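Homoserine O-acetyltransferase (Pseudomonas veronii, PDB 5EFZ) catalyses the hydrolysis of ethyl acetate to ethanol and acetate, a step in the breakdown of short-chain methyl ketones such as 2-butanone. Local coordinates at residues Leu134-Phe139 with Pro165-Arg170; Glu193-Asp198 with Asn264-Met269; Thr235-Ala240 with Arg329-His334; Arg280-Asp285 with Leu290-Ala295. All coordinates share one frame; numbering follows the deposited sequence.

Contact 1 (Leu134-Phe139 with Pro165-Arg170); sequences LLTEYF and PDFVKR
In this alpha/beta-hydrolase fold the ring of Phe167 meets Leu135 and Thr136. Leu135 and Thr136 lie in the last turns of helix 124-139. Phe167 sits in the loop that links helix 152-163 to strand 170-174. The contact therefore joins a helix to the connection between a neighbouring helix and its strand. The Phe167 ring reaches across with its CG anti to the backbone N (chi1 -156°), and its outer carbons CE1, CE2 and CZ do the touching. Both partners lie at a slant to the ring. Thr136 brings its methyl, with CG2 3.7 Å from Phe167 CE2 and 3.9 Å from Phe167 CZ. Leu135 CD1 lies 4.2 Å from Phe167 CE1, across the ring tip from CE2. Both methyls lie on the same side of the ring plane, and the contact between the segments is entirely apolar. The Thr136 hydroxyl turns back to its own helix and bonds to His132 O, away from the apolar contact. Other rings complete the setting of Phe167: His132 meets it edge-to-face, and Trp160 of helix 152-163 packs against it at an angle. The helix turn that carries Leu135 and Thr136 is widened, of pi type. Its Leu134 O accepts from two amides, Tyr138 N at 3.0 Å and Phe139 N at 3.3 Å.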
loop_
_atom_site.group_PDB
_atom_site.type_symbol
_atom_site.label_atom_id
_atom_site.label_comp_id
_atom_site.label_asym_id
_atom_site.label_seq_id
_atom_site.Cartn_x
_atom_site.Cartn_y
_atom_site.Cartn_z
ATOM N N LEU A 134 -0.489 23.484 28.705
ATOM C CA LEU A 134 -0.840 22.526 29.741
ATOM C C LEU A 134 0.338 22.301 30.688
ATOM O O LEU A 134 0.205 22.377 31.913
ATOM C CB LEU A 134 -1.252 21.197 29.094
ATOM C CG LEU A 134 -1.470 20.045 30.081
ATOM C CD1 LEU A 134 -2.757 20.225 30.862
ATOM C CD2 LEU A 134 -1.448 18.712 29.313
ATOM N N LEU A 135 1.499 22.025 30.112
ATOM C CA LEU A 135 2.660 21.678 30.944
ATOM C C LEU A 135 3.119 22.850 31.795
ATOM O O LEU A 135 3.363 22.697 32.989
ATOM C CB LEU A 135 3.806 21.174 30.059
ATOM C CG LEU A 135 3.525 19.809 29.391
ATOM C CD1 LEU A 135 4.567 19.552 28.300
ATOM C CD2 LEU A 135 3.550 18.666 30.410
ATOM N N THR A 136 3.243 24.029 31.202
ATOM C CA THR A 136 3.787 25.157 31.978
ATOM C C THR A 136 2.773 25.743 32.951
ATOM O O THR A 136 3.106 26.034 34.088
ATOM C CB THR A 136 4.285 26.277 31.061
ATOM O OG1 THR A 136 3.216 26.677 30.191
ATOM C CG2 THR A 136 5.476 25.777 30.221
ATOM N N GLU A 137 1.528 25.917 32.506
ATOM C CA GLU A 137 0.539 26.630 33.296
ATOM C C GLU A 137 -0.216 25.739 34.273
ATOM O O GLU A 137 -0.592 26.188 35.338
ATOM C CB GLU A 137 -0.460 27.344 32.383
ATOM C CG GLU A 137 0.205 28.344 31.449
ATOM C CD GLU A 137 1.149 29.282 32.191
ATOM O OE1 GLU A 137 0.651 30.121 32.971
ATOM O OE2 GLU A 137 2.386 29.177 32.001
ATOM N N TYR A 138 -0.433 24.482 33.933
ATOM C CA TYR A 138 -1.169 23.589 34.835
ATOM C C TYR A 138 -0.229 22.770 35.699
ATOM O O TYR A 138 -0.406 22.703 36.906
ATOM C CB TYR A 138 -2.121 22.667 34.047
ATOM C CG TYR A 138 -2.891 21.711 34.949
ATOM C CD1 TYR A 138 -4.052 22.120 35.614
ATOM C CD2 TYR A 138 -2.436 20.416 35.168
ATOM C CE1 TYR A 138 -4.745 21.252 36.456
ATOM C CE2 TYR A 138 -3.116 19.546 36.003
ATOM C CZ TYR A 138 -4.268 19.966 36.642
ATOM O OH TYR A 138 -4.935 19.086 37.465
ATOM N N PHE A 139 0.808 22.182 35.110
ATOM C CA PHE A 139 1.717 21.356 35.900
ATOM C C PHE A 139 2.942 22.103 36.460
ATOM O O PHE A 139 3.600 21.596 37.374
ATOM C CB PHE A 139 2.224 20.180 35.067
ATOM C CG PHE A 139 1.184 19.144 34.748
ATOM C CD1 PHE A 139 0.781 18.225 35.696
ATOM C CD2 PHE A 139 0.637 19.076 33.474
ATOM C CE1 PHE A 139 -0.167 17.265 35.401
ATOM C CE2 PHE A 139 -0.319 18.115 33.156
ATOM C CZ PHE A 139 -0.737 17.212 34.120
ATOM N N PRO A 165 12.873 24.410 21.244
ATOM C CA PRO A 165 14.041 23.514 21.228
ATOM C C PRO A 165 14.743 23.323 22.570
ATOM O O PRO A 165 15.220 22.222 22.835
ATOM C CB PRO A 165 14.977 24.165 20.207
ATOM C CG PRO A 165 14.430 25.507 19.933
ATOM C CD PRO A 165 12.993 25.521 20.288
ATOM N N ASP A 166 14.799 24.345 23.410
ATOM C CA ASP A 166 15.376 24.168 24.747
ATOM C C ASP A 166 14.504 23.347 25.720
ATOM O O ASP A 166 14.995 22.722 26.667
ATOM C CB ASP A 166 15.645 25.543 25.371
ATOM C CG ASP A 166 16.868 26.223 24.772
ATOM O OD1 ASP A 166 17.931 25.569 24.653
ATOM O OD2 ASP A 166 16.761 27.403 24.400
ATOM N N PHE A 167 13.206 23.356 25.486
ATOM C CA PHE A 167 12.260 22.698 26.368
ATOM C C PHE A 167 12.411 21.167 26.286
ATOM O O PHE A 167 12.189 20.457 27.267
ATOM C CB PHE A 167 10.838 23.128 25.962
ATOM C CG PHE A 167 9.801 23.028 27.059
ATOM C CD1 PHE A 167 9.145 21.823 27.316
ATOM C CD2 PHE A 167 9.441 24.154 27.786
ATOM C CE1 PHE A 167 8.128 21.749 28.312
ATOM C CE2 PHE A 167 8.449 24.094 28.779
ATOM C CZ PHE A 167 7.793 22.887 29.039
ATOM N N VAL A 168 12.771 20.665 25.101
ATOM C CA VAL A 168 12.784 19.230 24.848
ATOM C C VAL A 168 14.220 18.719 24.989
ATOM O O VAL A 168 15.079 19.026 24.156
ATOM C CB VAL A 168 12.196 18.917 23.435
ATOM C CG1 VAL A 168 12.166 17.403 23.149
ATOM C CG2 VAL A 168 10.780 19.549 23.295
ATOM N N LYS A 169 14.492 17.970 26.057
ATOM C CA LYS A 169 15.877 17.516 26.278
ATOM C C LYS A 169 16.221 16.305 25.402
ATOM O O LYS A 169 17.397 16.129 25.030
ATOM C CB LYS A 169 16.119 17.184 27.756
ATOM C CG LYS A 169 15.856 18.361 28.716
ATOM C CD LYS A 169 16.622 19.607 28.241
ATOM C CE LYS A 169 16.442 20.771 29.203
ATOM N NZ LYS A 169 17.152 22.021 28.771
ATOM N N ARG A 170 15.218 15.476 25.117
ATOM C CA ARG A 170 15.399 14.239 24.333
ATOM C C ARG A 170 14.140 14.031 23.542
ATOM O O ARG A 170 13.078 14.345 24.043
ATOM C CB ARG A 170 15.634 13.019 25.229
ATOM C CG ARG A 170 16.848 13.141 26.147
ATOM C CD ARG A 170 16.889 11.948 27.099
ATOM N NE ARG A 170 17.975 12.106 28.070
ATOM C CZ ARG A 170 17.882 12.819 29.190
ATOM N NH1 ARG A 170 16.753 13.463 29.491
ATOM N NH2 ARG A 170 18.937 12.910 29.997
#

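Contact 2 (Glu193-Asp198 with Asn264-Met269); sequences EAITTD and NNLLTM. With EDO (1,2-ethanediol), chain J; EDO (1,2-ethanediol), chain L.
Ile195 and Thr196 pack on Leu266 and Leu267, joining two of the helices that follow strand 170-174 in this alpha/beta-hydrolase chain. The first segment lies at the C-terminal part of helix 182-196, while helix 263-274 is in its first turns. Along the first segment, Glu193 points away from the partner helix and forms a salt bridge with Lys221 of the second subunit. Its carbonyl stays in the helix and receives two bonds from Thr197. Ile195 comes next and points toward the other helix. With CG1 anti to the carbonyl carbon (chi1 -70°), the chain extends so that its CD1 tip reaches two leucines. Ile195 CD1 is 4.1 Å from Leu266 CD1, and the two side chains cross at about a right angle. The same methyl lies 4.3 Å from Leu267 CD2. Thr196 adds a further contact. Its methyl CG2 is 3.8 Å from Leu267 CD1, so Leu267 meets one residue with each of its two methyls. Helix 213-227 lies against this layer, with His219 touching Ile195 and Leu216 touching Leu266. At Thr197 the hydroxyl folds back over the last turn, and its OG1 donates to Glu193 O at 2.6 Å. The bond is tilted 22° from the carbonyl plane. An ethanediol, probably from the crystallisation liquor, sits at this end, its O1 lying 2.6 Å from both Thr196 O and Asp198 O.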
loop_
_atom_site.group_PDB
_atom_site.type_symbol
_atom_site.label_atom_id
_atom_site.label_comp_id
_atom_site.label_asym_id
_atom_site.label_seq_id
_atom_site.Cartn_x
_atom_site.Cartn_y
_atom_site.Cartn_z
ATOM N N GLU A 193 -11.588 9.368 1.823
ATOM C CA GLU A 193 -12.673 9.159 0.858
ATOM C C GLU A 193 -13.432 7.862 1.139
ATOM O O GLU A 193 -14.610 7.749 0.801
ATOM C CB GLU A 193 -12.124 9.201 -0.568
ATOM C CG GLU A 193 -11.741 10.644 -0.933
ATOM C CD GLU A 193 -11.027 10.803 -2.256
ATOM O OE1 GLU A 193 -10.595 9.784 -2.850
ATOM O OE2 GLU A 193 -10.888 11.981 -2.690
ATOM N N ALA A 194 -12.772 6.886 1.749
ATOM C CA ALA A 194 -13.470 5.648 2.108
ATOM C C ALA A 194 -14.674 5.972 3.007
ATOM O O ALA A 194 -15.750 5.372 2.907
ATOM C CB ALA A 194 -12.523 4.702 2.819
ATOM N N ILE A 195 -14.475 6.946 3.886
ATOM C CA ILE A 195 -15.525 7.394 4.766
ATOM C C ILE A 195 -16.470 8.357 4.068
ATOM O O ILE A 195 -17.684 8.165 4.126
ATOM C CB ILE A 195 -14.944 8.071 5.995
ATOM C CG1 ILE A 195 -14.265 7.004 6.862
ATOM C CG2 ILE A 195 -16.040 8.795 6.772
ATOM C CD1 ILE A 195 -13.459 7.611 8.019
ATOM N N THR A 196 -15.939 9.384 3.402
ATOM C CA THR A 196 -16.824 10.460 2.927
ATOM C C THR A 196 -17.670 10.047 1.734
ATOM O O THR A 196 -18.740 10.644 1.484
ATOM C CB THR A 196 -16.055 11.742 2.554
ATOM O OG1 THR A 196 -15.202 11.483 1.438
ATOM C CG2 THR A 196 -15.216 12.275 3.744
ATOM N N THR A 197 -17.249 9.013 1.011
ATOM C CA THR A 197 -18.085 8.550 -0.107
ATOM C C THR A 197 -19.249 7.620 0.300
ATOM O O THR A 197 -20.069 7.242 -0.537
ATOM C CB THR A 197 -17.254 7.814 -1.159
ATOM O OG1 THR A 197 -16.598 6.700 -0.541
ATOM C CG2 THR A 197 -16.215 8.753 -1.753
ATOM N N ASP A 198 -19.296 7.217 1.562
ATOM C CA ASP A 198 -20.443 6.478 2.083
ATOM C C ASP A 198 -21.631 7.436 2.125
ATOM O O ASP A 198 -21.557 8.464 2.806
ATOM C CB ASP A 198 -20.103 5.945 3.485
ATOM C CG ASP A 198 -21.180 5.029 4.057
ATOM O OD1 ASP A 198 -22.289 4.971 3.498
ATOM O OD2 ASP A 198 -20.897 4.377 5.088
ATOM N N ASN A 264 -16.456 11.886 12.044
ATOM C CA ASN A 264 -15.963 13.270 12.062
ATOM C C ASN A 264 -14.629 13.369 12.813
ATOM O O ASN A 264 -13.705 14.055 12.358
ATOM C CB ASN A 264 -16.975 14.224 12.682
ATOM C CG ASN A 264 -18.159 14.485 11.751
ATOM O OD1 ASN A 264 -18.012 14.465 10.521
ATOM N ND2 ASN A 264 -19.324 14.672 12.329
ATOM N N ASN A 265 -14.507 12.696 13.954
ATOM C CA ASN A 265 -13.193 12.703 14.649
ATOM C C ASN A 265 -12.039 12.101 13.817
ATOM O O ASN A 265 -10.898 12.620 13.796
ATOM C CB ASN A 265 -13.281 11.952 15.983
ATOM C CG ASN A 265 -14.145 12.654 17.003
ATOM O OD1 ASN A 265 -14.510 13.844 16.857
ATOM N ND2 ASN A 265 -14.521 11.906 18.051
ATOM N N LEU A 266 -12.291 10.995 13.132
ATOM C CA LEU A 266 -11.255 10.414 12.288
ATOM C C LEU A 266 -10.821 11.408 11.188
ATOM O O LEU A 266 -9.623 11.517 10.874
ATOM C CB LEU A 266 -11.744 9.091 11.649
ATOM C CG LEU A 266 -12.008 7.966 12.656
ATOM C CD1 LEU A 266 -12.538 6.718 11.931
ATOM C CD2 LEU A 266 -10.714 7.616 13.403
ATOM N N LEU A 267 -11.778 12.122 10.608
ATOM C CA LEU A 267 -11.455 13.088 9.542
ATOM C C LEU A 267 -10.641 14.266 10.108
ATOM O O LEU A 267 -9.736 14.787 9.440
ATOM C CB LEU A 267 -12.740 13.606 8.866
ATOM C CG LEU A 267 -13.571 12.548 8.109
ATOM C CD1 LEU A 267 -14.747 13.244 7.398
ATOM C CD2 LEU A 267 -12.746 11.775 7.111
ATOM N N THR A 268 -10.935 14.674 11.342
ATOM C CA THR A 268 -10.134 15.734 11.975
ATOM C C THR A 268 -8.677 15.290 12.112
ATOM O O THR A 268 -7.758 16.048 11.806
ATOM C CB THR A 268 -10.692 16.118 13.376
ATOM O OG1 THR A 268 -12.044 16.570 13.221
ATOM C CG2 THR A 268 -9.901 17.241 14.028
ATOM N N MET A 269 -8.476 14.067 12.586
ATOM C CA MET A 269 -7.116 13.582 12.797
ATOM C C MET A 269 -6.438 13.328 11.462
ATOM O O MET A 269 -5.265 13.610 11.307
ATOM C CB MET A 269 -7.138 12.327 13.685
ATOM C CG MET A 269 -7.464 12.673 15.181
ATOM S SD MET A 269 -7.573 11.164 16.195
ATOM C CE MET A 269 -9.192 10.530 15.709
HETATM C C1 EDO J . -22.212 11.598 1.106
HETATM O O1 EDO J . -21.290 10.522 1.314
HETATM C C2 EDO J . -22.205 12.533 2.303
HETATM O O2 EDO J . -21.304 13.610 2.025
HETATM C C1 EDO L . -15.133 17.486 11.549
HETATM O O1 EDO L . -14.152 16.725 10.798
HETATM C C2 EDO L . -15.283 18.953 11.110
HETATM O O2 EDO L . -14.192 19.507 10.347
#

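Contact 3 (Thr235-Ala240 with Arg329-His334); sequences TGRHKA and RSIDGH. With ACT (acetate ion), chain O.
The backbones come nearest at Arg237 and Asp332, where the CA atoms are 7.9 Å apart; Arg237 begins helix 237-240, and Asp332 lies in the type I turn from Ser330 to Gly333. The Arg237 chain bends at chi2 and chi3, which turns its guanidinium side-on to the Asp332 carboxylate. The two planes are only 20° apart. Arg237 NE bonds to Asp332 OD1 at 2.9 Å and Arg237 NH2 to Asp332 OD2 at 2.9 Å, the latter almost straight (176°). The two nitrogens grip one oxygen each, a bidentate salt bridge, and both oxygens use their syn lone pairs. Thr340 adds a bond to each partner: its carbonyl accepts from Arg237 NH2 and its hydroxyl pairs with Asp332 OD2. Beside the bridge, Ile331 CD1 lies 3.8 Å from Arg237 CG. A methionine in place of Arg237 would probably leave the Asp332 carboxylate without its charged mate and Thr340 O without its NH2 donor. Two residues after Asp332, His334 NE2 donates to an acetate oxygen at 2.7 Å, and its ND1 bonds to Asp305. The salt bridge thus ties helix 237-240 to the histidine loop of an alpha/beta-hydrolase, where His334 is the inferred triad histidine with Ser151 and Asp305.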
loop_
_atom_site.group_PDB
_atom_site.type_symbol
_atom_site.label_atom_id
_atom_site.label_comp_id
_atom_site.label_asym_id
_atom_site.label_seq_id
_atom_site.Cartn_x
_atom_site.Cartn_y
_atom_site.Cartn_z
ATOM N N THR A 235 4.122 -14.684 6.246
ATOM C CA THR A 235 4.714 -15.577 7.247
ATOM C C THR A 235 3.693 -15.967 8.315
ATOM O O THR A 235 4.016 -16.678 9.262
ATOM C CB THR A 235 5.943 -14.955 7.928
ATOM O OG1 THR A 235 5.554 -13.772 8.634
ATOM C CG2 THR A 235 7.023 -14.609 6.896
ATOM N N GLY A 236 2.457 -15.507 8.152
ATOM C CA GLY A 236 1.372 -15.971 8.999
ATOM C C GLY A 236 1.294 -15.330 10.379
ATOM O O GLY A 236 0.761 -15.942 11.305
ATOM N N ARG A 237 1.754 -14.087 10.499
ATOM C CA ARG A 237 1.683 -13.358 11.769
ATOM C C ARG A 237 0.243 -13.222 12.283
ATOM O O ARG A 237 -0.003 -13.281 13.490
ATOM C CB ARG A 237 2.308 -11.960 11.651
ATOM C CG ARG A 237 3.835 -11.960 11.645
ATOM C CD ARG A 237 4.418 -12.239 13.075
ATOM N NE ARG A 237 4.070 -11.123 13.957
ATOM C CZ ARG A 237 3.813 -11.237 15.253
ATOM N NH1 ARG A 237 3.856 -12.424 15.832
ATOM N NH2 ARG A 237 3.476 -10.157 15.962
ATOM N N HIS A 238 -0.707 -13.051 11.367
ATOM C CA HIS A 238 -2.100 -12.924 11.740
ATOM C C HIS A 238 -2.566 -14.207 12.430
ATOM O O HIS A 238 -3.331 -14.147 13.406
ATOM C CB HIS A 238 -2.962 -12.561 10.512
ATOM C CG HIS A 238 -2.803 -13.479 9.329
ATOM N ND1 HIS A 238 -1.590 -13.712 8.716
ATOM C CD2 HIS A 238 -3.722 -14.158 8.601
ATOM C CE1 HIS A 238 -1.762 -14.528 7.689
ATOM N NE2 HIS A 238 -3.049 -14.810 7.593
ATOM N N LYS A 239 -2.053 -15.360 11.981
ATOM C CA LYS A 239 -2.394 -16.624 12.614
ATOM C C LYS A 239 -1.739 -16.724 13.996
ATOM O O LYS A 239 -2.364 -17.179 14.954
ATOM C CB LYS A 239 -1.984 -17.805 11.726
ATOM C CG LYS A 239 -2.697 -17.787 10.385
ATOM C CD LYS A 239 -2.257 -18.918 9.481
ATOM C CE LYS A 239 -2.930 -18.829 8.111
ATOM N NZ LYS A 239 -2.519 -19.988 7.253
ATOM N N ALA A 240 -0.496 -16.267 14.115
ATOM C CA ALA A 240 0.164 -16.266 15.416
ATOM C C ALA A 240 -0.625 -15.403 16.395
ATOM O O ALA A 240 -0.719 -15.730 17.573
ATOM C CB ALA A 240 1.587 -15.769 15.303
ATOM N N ARG A 329 13.280 -3.225 14.084
ATOM C CA ARG A 329 13.183 -4.310 13.097
ATOM C C ARG A 329 11.882 -5.041 13.378
ATOM O O ARG A 329 11.755 -5.686 14.426
ATOM C CB ARG A 329 14.379 -5.272 13.203
ATOM C CG ARG A 329 15.704 -4.617 12.839
ATOM C CD ARG A 329 16.931 -5.401 13.298
ATOM N NE ARG A 329 18.105 -4.682 12.812
ATOM C CZ ARG A 329 18.930 -5.114 11.859
ATOM N NH1 ARG A 329 18.782 -6.318 11.336
ATOM N NH2 ARG A 329 19.936 -4.347 11.468
ATOM N N SER A 330 10.910 -4.929 12.476
ATOM C CA SER A 330 9.657 -5.638 12.666
ATOM C C SER A 330 8.916 -5.806 11.352
ATOM O O SER A 330 8.618 -4.813 10.680
ATOM C CB SER A 330 8.747 -4.877 13.656
ATOM O OG SER A 330 7.500 -5.556 13.734
ATOM N N ILE A 331 8.585 -7.044 11.001
ATOM C CA ILE A 331 7.780 -7.255 9.795
ATOM C C ILE A 331 6.322 -6.852 10.036
ATOM O O ILE A 331 5.508 -6.897 9.099
ATOM C CB ILE A 331 7.845 -8.721 9.308
ATOM C CG1 ILE A 331 7.243 -9.662 10.355
ATOM C CG2 ILE A 331 9.310 -9.123 8.950
ATOM C CD1 ILE A 331 7.045 -11.057 9.858
ATOM N N ASP A 332 5.967 -6.466 11.273
ATOM C CA ASP A 332 4.577 -6.055 11.528
ATOM C C ASP A 332 4.331 -4.672 10.926
ATOM O O ASP A 332 3.193 -4.246 10.794
ATOM C CB ASP A 332 4.227 -6.024 13.030
ATOM C CG ASP A 332 4.092 -7.421 13.636
ATOM O OD1 ASP A 332 4.652 -8.398 13.083
ATOM O OD2 ASP A 332 3.448 -7.554 14.695
ATOM N N GLY A 333 5.389 -3.975 10.543
ATOM C CA GLY A 333 5.190 -2.718 9.825
ATOM C C GLY A 333 4.563 -1.662 10.723
ATOM O O GLY A 333 4.689 -1.684 11.962
ATOM N N HIS A 334 3.821 -0.753 10.093
ATOM C CA HIS A 334 3.356 0.405 10.838
ATOM C C HIS A 334 2.565 0.057 12.100
ATOM O O HIS A 334 2.781 0.638 13.199
ATOM C CB HIS A 334 2.503 1.278 9.921
ATOM C CG HIS A 334 2.207 2.612 10.524
ATOM N ND1 HIS A 334 3.148 3.625 10.573
ATOM C CD2 HIS A 334 1.090 3.091 11.135
ATOM C CE1 HIS A 334 2.606 4.689 11.162
ATOM N NE2 HIS A 334 1.361 4.391 11.515
HETATM C C ACT O . -1.022 6.484 13.335
HETATM O O ACT O . -0.472 6.190 12.236
HETATM O OXT ACT O . -0.888 7.681 13.759
HETATM C CH3 ACT O . -1.768 5.445 14.101
#

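Contact 4 (Arg280-Asp285 with Leu290-Ala295); sequences RHTGGD and LGRIKA
Arg292 brings its CD up to the Thr282 methyl and its NH1 close to His281 CB. Helix 286-290 connects the segments. The chain is bent at chi3 (49°), and this brings the guanidinium back toward the first segment. Arg292 NH1 is 3.9 Å from His281 CB, and Arg292 CD is 4.1 Å from Thr282 CG2. Thr282 and Arg292 approach each other from opposite directions, methyl against methylene. The contact between the side chains is thus van der Waals, although the arginine is charged. The polar link is a water. It gives a hydrogen bond to His281 O at 3.0 Å and accepts one from Arg292 NH1 at 3.1 Å, lying at the edge of the guanidinium in its plane. Arg292 NH2 bonds to Val162 O, and His281 NE2 to Glu159, both in helix 152-163. The two side chains are therefore anchored to the same helix. Thr282 opens a type I' turn that runs through Gly283 and Gly284 to Asp285. Its OG1 donates to Asp285 O at 2.7 Å, from above the carbonyl plane, and this adds to the bond from Asp285 N to Thr282 O. A glycine at Thr282 would probably deprive Asp285 O of its hydroxyl donor and open a gap beside Arg292 CD. The turn leads into helix 286-290, which Asp285 caps with OD1 at Lys288 N. The aliphatic part of Arg292 packs on Thr282 while its charged end is bound by polar partners, consistent with a partly exposed surface site.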
loop_
_atom_site.group_PDB
_atom_site.type_symbol
_atom_site.label_atom_id
_atom_site.label_comp_id
_atom_site.label_asym_id
_atom_site.label_seq_id
_atom_site.Cartn_x
_atom_site.Cartn_y
_atom_site.Cartn_z
ATOM N N ARG A 280 7.011 24.697 8.291
ATOM C CA ARG A 280 6.181 25.897 8.382
ATOM C C ARG A 280 6.844 26.965 9.278
ATOM O O ARG A 280 6.601 28.157 9.122
ATOM C CB ARG A 280 4.780 25.547 8.902
ATOM C CG ARG A 280 3.984 24.707 7.899
ATOM C CD ARG A 280 2.646 24.252 8.477
ATOM N NE ARG A 280 1.728 25.375 8.678
ATOM C CZ ARG A 280 0.984 25.917 7.715
ATOM N NH1 ARG A 280 1.066 25.467 6.460
ATOM N NH2 ARG A 280 0.173 26.921 8.010
ATOM N N HIS A 281 7.696 26.547 10.213
ATOM C CA HIS A 281 8.418 27.525 11.036
ATOM C C HIS A 281 9.518 28.281 10.290
ATOM O O HIS A 281 9.980 29.345 10.745
ATOM C CB HIS A 281 9.055 26.839 12.239
ATOM C CG HIS A 281 8.065 26.305 13.217
ATOM N ND1 HIS A 281 7.433 27.108 14.145
ATOM C CD2 HIS A 281 7.575 25.055 13.395
ATOM C CE1 HIS A 281 6.601 26.370 14.858
ATOM N NE2 HIS A 281 6.669 25.122 14.427
ATOM N N THR A 282 9.962 27.736 9.164
ATOM C CA THR A 282 11.157 28.284 8.511
ATOM C C THR A 282 10.931 28.486 7.015
ATOM O O THR A 282 11.808 28.191 6.206
ATOM C CB THR A 282 12.371 27.348 8.722
ATOM O OG1 THR A 282 11.994 26.026 8.326
ATOM C CG2 THR A 282 12.779 27.314 10.196
ATOM N N GLY A 283 9.737 28.968 6.659
ATOM C CA GLY A 283 9.369 29.233 5.275
ATOM C C GLY A 283 9.474 28.071 4.298
ATOM O O GLY A 283 9.686 28.284 3.109
ATOM N N GLY A 284 9.340 26.843 4.781
ATOM C CA GLY A 284 9.361 25.682 3.901
ATOM C C GLY A 284 10.720 25.015 3.798
ATOM O O GLY A 284 10.901 24.033 3.067
ATOM N N ASP A 285 11.685 25.569 4.522
ATOM C CA ASP A 285 13.054 25.077 4.527
ATOM C C ASP A 285 13.200 24.029 5.620
ATOM O O ASP A 285 13.407 24.365 6.786
ATOM C CB ASP A 285 14.036 26.240 4.745
ATOM C CG ASP A 285 15.490 25.822 4.607
ATOM O OD1 ASP A 285 15.801 24.614 4.668
ATOM O OD2 ASP A 285 16.342 26.716 4.482
ATOM N N LEU A 290 14.808 21.538 10.987
ATOM C CA LEU A 290 15.399 20.430 11.728
ATOM C C LEU A 290 16.737 20.823 12.374
ATOM O O LEU A 290 17.126 20.250 13.397
ATOM C CB LEU A 290 15.596 19.207 10.818
ATOM C CG LEU A 290 14.270 18.602 10.348
ATOM C CD1 LEU A 290 14.495 17.393 9.411
ATOM C CD2 LEU A 290 13.357 18.198 11.527
ATOM N N GLY A 291 17.432 21.779 11.770
ATOM C CA GLY A 291 18.680 22.297 12.323
ATOM C C GLY A 291 18.489 23.043 13.633
ATOM O O GLY A 291 19.464 23.255 14.374
ATOM N N ARG A 292 17.251 23.463 13.919
ATOM C CA ARG A 292 16.911 24.127 15.193
ATOM C C ARG A 292 16.857 23.155 16.387
ATOM O O ARG A 292 16.895 23.581 17.551
ATOM C CB ARG A 292 15.546 24.834 15.081
ATOM C CG ARG A 292 15.604 26.162 14.360
ATOM C CD ARG A 292 14.213 26.697 13.999
ATOM N NE ARG A 292 13.264 26.670 15.111
ATOM C CZ ARG A 292 12.196 27.464 15.201
ATOM N NH1 ARG A 292 11.960 28.383 14.261
ATOM N NH2 ARG A 292 11.385 27.369 16.250
ATOM N N ILE A 293 16.735 21.867 16.100
ATOM C CA ILE A 293 16.533 20.890 17.155
ATOM C C ILE A 293 17.777 20.798 18.041
ATOM O O ILE A 293 18.870 20.612 17.541
ATOM C CB ILE A 293 16.199 19.506 16.576
ATOM C CG1 ILE A 293 14.848 19.568 15.857
ATOM C CG2 ILE A 293 16.232 18.464 17.705
ATOM C CD1 ILE A 293 14.439 18.238 15.226
ATOM N N LYS A 294 17.601 20.968 19.353
ATOM C CA LYS A 294 18.686 20.801 20.317
ATOM C C LYS A 294 18.587 19.483 21.099
ATOM O O LYS A 294 19.576 19.026 21.704
ATOM C CB LYS A 294 18.698 21.976 21.303
ATOM C CG LYS A 294 19.017 23.304 20.625
ATOM C CD LYS A 294 18.933 24.484 21.577
ATOM C CE LYS A 294 20.092 24.544 22.504
ATOM N NZ LYS A 294 20.079 25.835 23.260
ATOM N N ALA A 295 17.393 18.894 21.102
ATOM C CA ALA A 295 17.136 17.633 21.804
ATOM C C ALA A 295 18.032 16.525 21.297
ATOM O O ALA A 295 18.232 16.402 20.090
ATOM C CB ALA A 295 15.657 17.185 21.633
HETATM O O HOH W 1 9.934 30.573 13.493
#

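Contact 1 is buried and apolar. Contacts 2 and 3 are partly buried, and contact 4 lies at the surface. Contacts 1 and 4 are neighbours: Asp166 and Lys294 form a salt bridge between them, and Val168 packs on Ala295. Both also lean on helix 152-163. Contact 2 joins two helices by methyl packing on the side of the chain's centre opposite contact 1, and Glu193 there reaches the second subunit. Contact 3 is the one held by a direct salt bridge between its segments, and it carries His334, the inferred triad histidine. Contact 4 is nested in the loop that contact 3 closes, but links its segments through a water.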